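Local coordinates for teicoplanin pseudoaglycone deacetylases Orf2 (Actinoplanes teichomyceticus, PDB 3DFF), which probably removes the acetyl group from the sugar of the teicoplanin pseudoaglycone, as a zinc-dependent deacetylase of the PIG-L family, at residues 8-13 with 149-154; 184-189 with 261-266. All coordinates share one frame; numbering follows the deposited sequence.

Interaction 1. Residues 8-13 with 149-154; sequences TRLLAI and PTLVVT
Leu11 and Val152 lie mid-way along two neighbouring parallel strands, 9-13 and 151-154, whose axes come within 4.7 Å and diverge by 20°. The ladder zigzags as parallel strands do: Leu11 N gives to Leu151 O, Leu11 O takes Val153 N, and Ile13 N reaches Val153 O at 2.8 Å. At the N-terminal end the side chain of Thr150 joins the bonding: OG1, between its own backbone N and carbonyl carbon (chi1 50°), takes Arg9 N at 3.0 Å, while Thr150 N returns a bond to Arg9 O. Leu151 N adds a weak one to the same oxygen. The Thr150 and Arg9 side chains cross at about a right angle, CG2 lying 3.2 Å from NH1.

The two faces pack separately. On one, Leu10 CD1 rests on Leu151 CD2 and on Val153 CG2, each at 3.7 Å. On the other, Leu11 and Val152 run side by side, and Ile13 CD1 crosses to Val152 CG1; helices 126-147 and 162-178 lie over this face, as in the Rossmann-like fold of the PIG-L family. At the far end Thr154 OG1, anti to its backbone N (chi1 -168°), donates to Ile13 O at 2.7 Å. Threonine hydroxyls thus bond to main chain at both ends of an aliphatic middle, and the second gives Ile13 O a partner, with the Thr154 side chain about 10 Å from the bound zinc ion.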
loop_
_atom_site.group_PDB
_atom_site.type_symbol
_atom_site.label_atom_id
_atom_site.label_comp_id
_atom_site.label_asym_id
_atom_site.label_seq_id
_atom_site.Cartn_x
_atom_site.Cartn_y
_atom_site.Cartn_z
ATOM N N THR A 8 -6.481 -21.055 -6.404
ATOM C CA THR A 8 -5.699 -19.783 -6.342
ATOM C C THR A 8 -5.941 -19.092 -5.012
ATOM O O THR A 8 -7.083 -18.786 -4.657
ATOM C CB THR A 8 -6.062 -18.818 -7.477
ATOM O OG1 THR A 8 -5.906 -19.483 -8.731
ATOM C CG2 THR A 8 -5.144 -17.587 -7.456
ATOM N N ARG A 9 -4.848 -18.854 -4.291
ATOM C CA ARG A 9 -4.872 -18.157 -3.015
ATOM C C ARG A 9 -4.000 -16.898 -3.174
ATOM O O ARG A 9 -2.788 -16.991 -3.252
ATOM C CB ARG A 9 -4.340 -19.068 -1.903
ATOM C CG ARG A 9 -5.230 -20.286 -1.575
ATOM C CD ARG A 9 -4.584 -21.197 -0.522
ATOM N NE ARG A 9 -4.200 -22.500 -1.073
ATOM C CZ ARG A 9 -3.062 -22.762 -1.721
ATOM N NH1 ARG A 9 -2.158 -21.817 -1.922
ATOM N NH2 ARG A 9 -2.826 -23.981 -2.180
ATOM N N LEU A 10 -4.644 -15.740 -3.240
ATOM C CA LEU A 10 -3.952 -14.487 -3.527
ATOM C C LEU A 10 -3.792 -13.669 -2.246
ATOM O O LEU A 10 -4.788 -13.285 -1.635
ATOM C CB LEU A 10 -4.738 -13.693 -4.572
ATOM C CG LEU A 10 -4.234 -12.289 -4.951
ATOM C CD1 LEU A 10 -2.857 -12.354 -5.540
ATOM C CD2 LEU A 10 -5.186 -11.651 -5.928
ATOM N N LEU A 11 -2.547 -13.425 -1.848
ATOM C CA LEU A 11 -2.271 -12.573 -0.684
ATOM C C LEU A 11 -1.757 -11.226 -1.175
ATOM O O LEU A 11 -0.673 -11.167 -1.762
ATOM C CB LEU A 11 -1.214 -13.213 0.222
ATOM C CG LEU A 11 -0.716 -12.422 1.448
ATOM C CD1 LEU A 11 -1.865 -12.127 2.438
ATOM C CD2 LEU A 11 0.441 -13.153 2.117
ATOM N N ALA A 12 -2.543 -10.178 -0.937
ATOM C CA ALA A 12 -2.111 -8.820 -1.240
ATOM C C ALA A 12 -1.548 -8.233 0.047
ATOM O O ALA A 12 -2.125 -8.413 1.121
ATOM C CB ALA A 12 -3.244 -7.997 -1.774
ATOM N N ILE A 13 -0.415 -7.551 -0.058
ATOM C CA ILE A 13 0.189 -6.937 1.129
ATOM C C ILE A 13 0.256 -5.428 0.942
ATOM O O ILE A 13 1.063 -4.928 0.163
ATOM C CB ILE A 13 1.558 -7.538 1.409
ATOM C CG1 ILE A 13 1.446 -9.077 1.535
ATOM C CG2 ILE A 13 2.192 -6.933 2.667
ATOM C CD1 ILE A 13 2.725 -9.743 1.820
ATOM N N PRO A 149 -0.312 -18.808 0.332
ATOM C CA PRO A 149 -0.729 -18.205 -0.931
ATOM C C PRO A 149 -0.036 -18.871 -2.129
ATOM O O PRO A 149 1.053 -19.405 -1.987
ATOM C CB PRO A 149 -0.211 -16.773 -0.800
ATOM C CG PRO A 149 1.034 -16.934 0.025
ATOM C CD PRO A 149 0.616 -17.933 1.075
ATOM N N THR A 150 -0.681 -18.840 -3.290
ATOM C CA THR A 150 -0.026 -19.234 -4.529
ATOM C C THR A 150 0.611 -18.040 -5.221
ATOM O O THR A 150 1.506 -18.208 -6.056
ATOM C CB THR A 150 -1.000 -19.914 -5.507
ATOM O OG1 THR A 150 -2.169 -19.109 -5.652
ATOM C CG2 THR A 150 -1.390 -21.297 -5.000
ATOM N N LEU A 151 0.161 -16.839 -4.841
ATOM C CA LEU A 151 0.664 -15.583 -5.402
ATOM C C LEU A 151 0.605 -14.504 -4.333
ATOM O O LEU A 151 -0.399 -14.387 -3.633
ATOM C CB LEU A 151 -0.182 -15.119 -6.589
ATOM C CG LEU A 151 0.248 -13.809 -7.292
ATOM C CD1 LEU A 151 1.658 -13.911 -7.812
ATOM C CD2 LEU A 151 -0.691 -13.400 -8.414
ATOM N N VAL A 152 1.674 -13.726 -4.225
ATOM C CA VAL A 152 1.660 -12.534 -3.368
ATOM C C VAL A 152 1.836 -11.295 -4.252
ATOM O O VAL A 152 2.700 -11.282 -5.140
ATOM C CB VAL A 152 2.797 -12.568 -2.329
ATOM C CG1 VAL A 152 2.860 -11.254 -1.529
ATOM C CG2 VAL A 152 2.627 -13.738 -1.370
ATOM N N VAL A 153 1.033 -10.263 -3.998
ATOM C CA VAL A 153 1.215 -8.970 -4.678
ATOM C C VAL A 153 1.372 -7.879 -3.628
ATOM O O VAL A 153 0.617 -7.836 -2.667
ATOM C CB VAL A 153 0.059 -8.606 -5.627
ATOM C CG1 VAL A 153 0.449 -7.424 -6.518
ATOM C CG2 VAL A 153 -0.315 -9.818 -6.534
ATOM N N THR A 154 2.344 -7.006 -3.845
ATOM C CA THR A 154 2.573 -5.894 -2.916
ATOM C C THR A 154 2.979 -4.666 -3.722
ATOM O O THR A 154 2.897 -4.685 -4.951
ATOM C CB THR A 154 3.625 -6.239 -1.850
ATOM O OG1 THR A 154 3.567 -5.223 -0.835
ATOM C CG2 THR A 154 5.029 -6.315 -2.437
#

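Interaction 2. Residues 184-189 with 261-266; sequences LWEDLP and GETTWP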
loop_
_atom_site.group_PDB
_atom_site.type_symbol
_atom_site.label_atom_id
_atom_site.label_comp_id
_atom_site.label_asym_id
_atom_site.label_seq_id
_atom_site.Cartn_x
_atom_site.Cartn_y
_atom_site.Cartn_z
ATOM N N LEU A 184 4.714 -6.872 -8.030
ATOM C CA LEU A 184 4.516 -5.545 -7.440
ATOM C C LEU A 184 3.511 -4.779 -8.273
ATOM O O LEU A 184 3.575 -4.825 -9.500
ATOM C CB LEU A 184 5.822 -4.769 -7.416
ATOM C CG LEU A 184 7.034 -5.485 -6.816
ATOM C CD1 LEU A 184 8.236 -4.563 -6.782
ATOM C CD2 LEU A 184 6.729 -6.032 -5.422
ATOM N N TRP A 185 2.624 -4.039 -7.623
ATOM C CA TRP A 185 1.709 -3.178 -8.370
ATOM C C TRP A 185 2.288 -1.788 -8.488
ATOM O O TRP A 185 3.159 -1.379 -7.711
ATOM C CB TRP A 185 0.314 -3.126 -7.730
ATOM C CG TRP A 185 0.276 -2.576 -6.330
ATOM C CD1 TRP A 185 0.671 -1.323 -5.912
ATOM C CD2 TRP A 185 -0.196 -3.254 -5.163
ATOM N NE1 TRP A 185 0.479 -1.193 -4.543
ATOM C CE2 TRP A 185 -0.043 -2.370 -4.065
ATOM C CE3 TRP A 185 -0.713 -4.532 -4.931
ATOM C CZ2 TRP A 185 -0.431 -2.728 -2.754
ATOM C CZ3 TRP A 185 -1.075 -4.891 -3.612
ATOM C CH2 TRP A 185 -0.941 -3.984 -2.563
ATOM N N GLU A 186 1.780 -1.042 -9.463
ATOM C CA GLU A 186 2.177 0.344 -9.631
ATOM C C GLU A 186 1.439 1.184 -8.596
ATOM O O GLU A 186 0.199 1.231 -8.613
ATOM C CB GLU A 186 1.820 0.774 -11.060
ATOM C CG GLU A 186 2.305 2.145 -11.394
ATOM C CD GLU A 186 1.865 2.595 -12.779
ATOM O OE1 GLU A 186 0.715 2.303 -13.182
ATOM O OE2 GLU A 186 2.683 3.249 -13.462
ATOM N N ASP A 187 2.176 1.824 -7.675
ATOM C CA ASP A 187 1.519 2.576 -6.592
ATOM C C ASP A 187 0.681 3.700 -7.182
ATOM O O ASP A 187 1.218 4.537 -7.898
ATOM C CB ASP A 187 2.526 3.187 -5.598
ATOM C CG ASP A 187 3.532 2.187 -5.081
ATOM O OD1 ASP A 187 3.564 2.003 -3.837
ATOM O OD2 ASP A 187 4.293 1.604 -5.889
ATOM N N LEU A 188 -0.612 3.699 -6.878
ATOM C CA LEU A 188 -1.504 4.803 -7.265
ATOM C C LEU A 188 -2.051 5.542 -6.051
ATOM O O LEU A 188 -2.319 4.927 -5.013
ATOM C CB LEU A 188 -2.666 4.285 -8.125
ATOM C CG LEU A 188 -2.261 3.561 -9.412
ATOM C CD1 LEU A 188 -3.478 2.983 -10.087
ATOM C CD2 LEU A 188 -1.563 4.529 -10.368
ATOM N N PRO A 189 -2.246 6.864 -6.170
ATOM C CA PRO A 189 -2.029 7.664 -7.389
ATOM C C PRO A 189 -0.589 8.138 -7.610
ATOM O O PRO A 189 -0.337 8.851 -8.575
ATOM C CB PRO A 189 -2.943 8.869 -7.149
ATOM C CG PRO A 189 -2.852 9.081 -5.665
ATOM C CD PRO A 189 -2.770 7.683 -5.066
ATOM N N GLY A 261 -7.352 -0.621 -16.509
ATOM C CA GLY A 261 -6.370 -1.637 -16.221
ATOM C C GLY A 261 -5.395 -1.174 -15.152
ATOM O O GLY A 261 -5.372 0.003 -14.795
ATOM N N GLU A 262 -4.598 -2.116 -14.663
ATOM C CA GLU A 262 -3.601 -1.851 -13.637
ATOM C C GLU A 262 -2.296 -2.497 -14.049
ATOM O O GLU A 262 -2.286 -3.630 -14.560
ATOM C CB GLU A 262 -4.078 -2.408 -12.292
ATOM C CG GLU A 262 -5.244 -1.630 -11.689
ATOM C CD GLU A 262 -6.043 -2.392 -10.639
ATOM O OE1 GLU A 262 -6.771 -1.723 -9.876
ATOM O OE2 GLU A 262 -5.983 -3.649 -10.606
ATOM N N THR A 263 -1.199 -1.767 -13.839
ATOM C CA THR A 263 0.142 -2.237 -14.165
ATOM C C THR A 263 0.773 -2.975 -12.980
ATOM O O THR A 263 0.788 -2.450 -11.857
ATOM C CB THR A 263 1.018 -1.051 -14.609
ATOM O OG1 THR A 263 0.430 -0.460 -15.784
ATOM C CG2 THR A 263 2.437 -1.478 -14.934
ATOM N N THR A 264 1.287 -4.176 -13.250
ATOM C CA THR A 264 2.038 -4.958 -12.271
ATOM C C THR A 264 3.306 -5.551 -12.906
ATOM O O THR A 264 3.374 -5.719 -14.126
ATOM C CB THR A 264 1.182 -6.109 -11.658
ATOM O OG1 THR A 264 0.798 -7.054 -12.681
ATOM C CG2 THR A 264 -0.062 -5.576 -10.955
ATOM N N TRP A 265 4.310 -5.861 -12.088
ATOM C CA TRP A 265 5.536 -6.468 -12.585
ATOM C C TRP A 265 5.838 -7.695 -11.760
ATOM O O TRP A 265 5.676 -7.662 -10.532
ATOM C CB TRP A 265 6.726 -5.538 -12.422
ATOM C CG TRP A 265 6.655 -4.258 -13.162
ATOM C CD1 TRP A 265 7.120 -4.008 -14.421
ATOM C CD2 TRP A 265 6.115 -3.024 -12.676
ATOM N NE1 TRP A 265 6.896 -2.690 -14.751
ATOM C CE2 TRP A 265 6.278 -2.066 -13.700
ATOM C CE3 TRP A 265 5.512 -2.635 -11.472
ATOM C CZ2 TRP A 265 5.855 -0.739 -13.561
ATOM C CZ3 TRP A 265 5.095 -1.307 -11.328
ATOM C CH2 TRP A 265 5.270 -0.380 -12.373
ATOM N N PRO A 266 6.315 -8.777 -12.402
ATOM C CA PRO A 266 6.778 -9.896 -11.575
ATOM C C PRO A 266 8.140 -9.540 -11.006
ATOM O O PRO A 266 8.886 -8.788 -11.635
ATOM C CB PRO A 266 6.900 -11.038 -12.584
ATOM C CG PRO A 266 7.231 -10.336 -13.890
ATOM C CD PRO A 266 6.468 -9.037 -13.851
HETATM O O HOH W 1 -1.509 0.896 -12.660
#
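The side chains of Glu186 and Trp265 cross obliquely, carboxylate and ring planes 88° apart. The six-membered end of the indole does the touching: CZ3 is 3.8 Å from Glu186 CA and CH2 is 3.9 Å from Glu186 CB. Thr263 CG2 sits over one face of that ring, 3.8 Å above its plane and toward the rim. With CG anti to the backbone N (chi1 -174°) and an extended chain, Glu186 sends OE1 past Thr263 CB to a water at 2.7 Å, which in turn accepts from Thr263 N. The same OE1 bonds to His250; both residues have been seen to bind zinc in this protein, though none is bound to them here.

Trp185 and Thr264 point to the opposite face of the sheet from Leu184 and Trp265. Thr264 CG2 lies 4.1 Å from Trp185 CB, while Thr264 OG1 is hydrogen-bonded to the Arg183 side chain. In the backbone, Leu184 and Trp265 exchange two bonds as an antiparallel hydrogen-bonded pair, and Glu186 N reaches Thr263 O at 2.9 Å. The sheet turns antiparallel here, under helix 19-33, which covers Trp185 and Thr264; helix 243-254 meets Leu188 and Thr263, and strand 151-155 runs along the other edge of strand 182-185.

Interactions 1 and 2 belong to one mixed sheet, with centres about 14 Å apart, and both segments of interaction 1 precede those of interaction 2 in sequence. Strands 151-155 and 182-185 are neighbours, so the order 9-14, 151-155, 182-185, 263-269 runs through both contacts, parallel until the last strand turns antiparallel. The seam between them is itself tight: Thr154 O probably accepts a hydrogen bond from Trp185 N at 2.8 Å, and Val153 CG1 packs on Trp185 CE3. The C-terminal part of the chain is thereby joined to the core carrying the zinc ligands: the Trp185 side chain is about 5 Å from that of Asp19, and Asp187 is hydrogen-bonded through its carboxylate to His164, both ligands of the zinc ion.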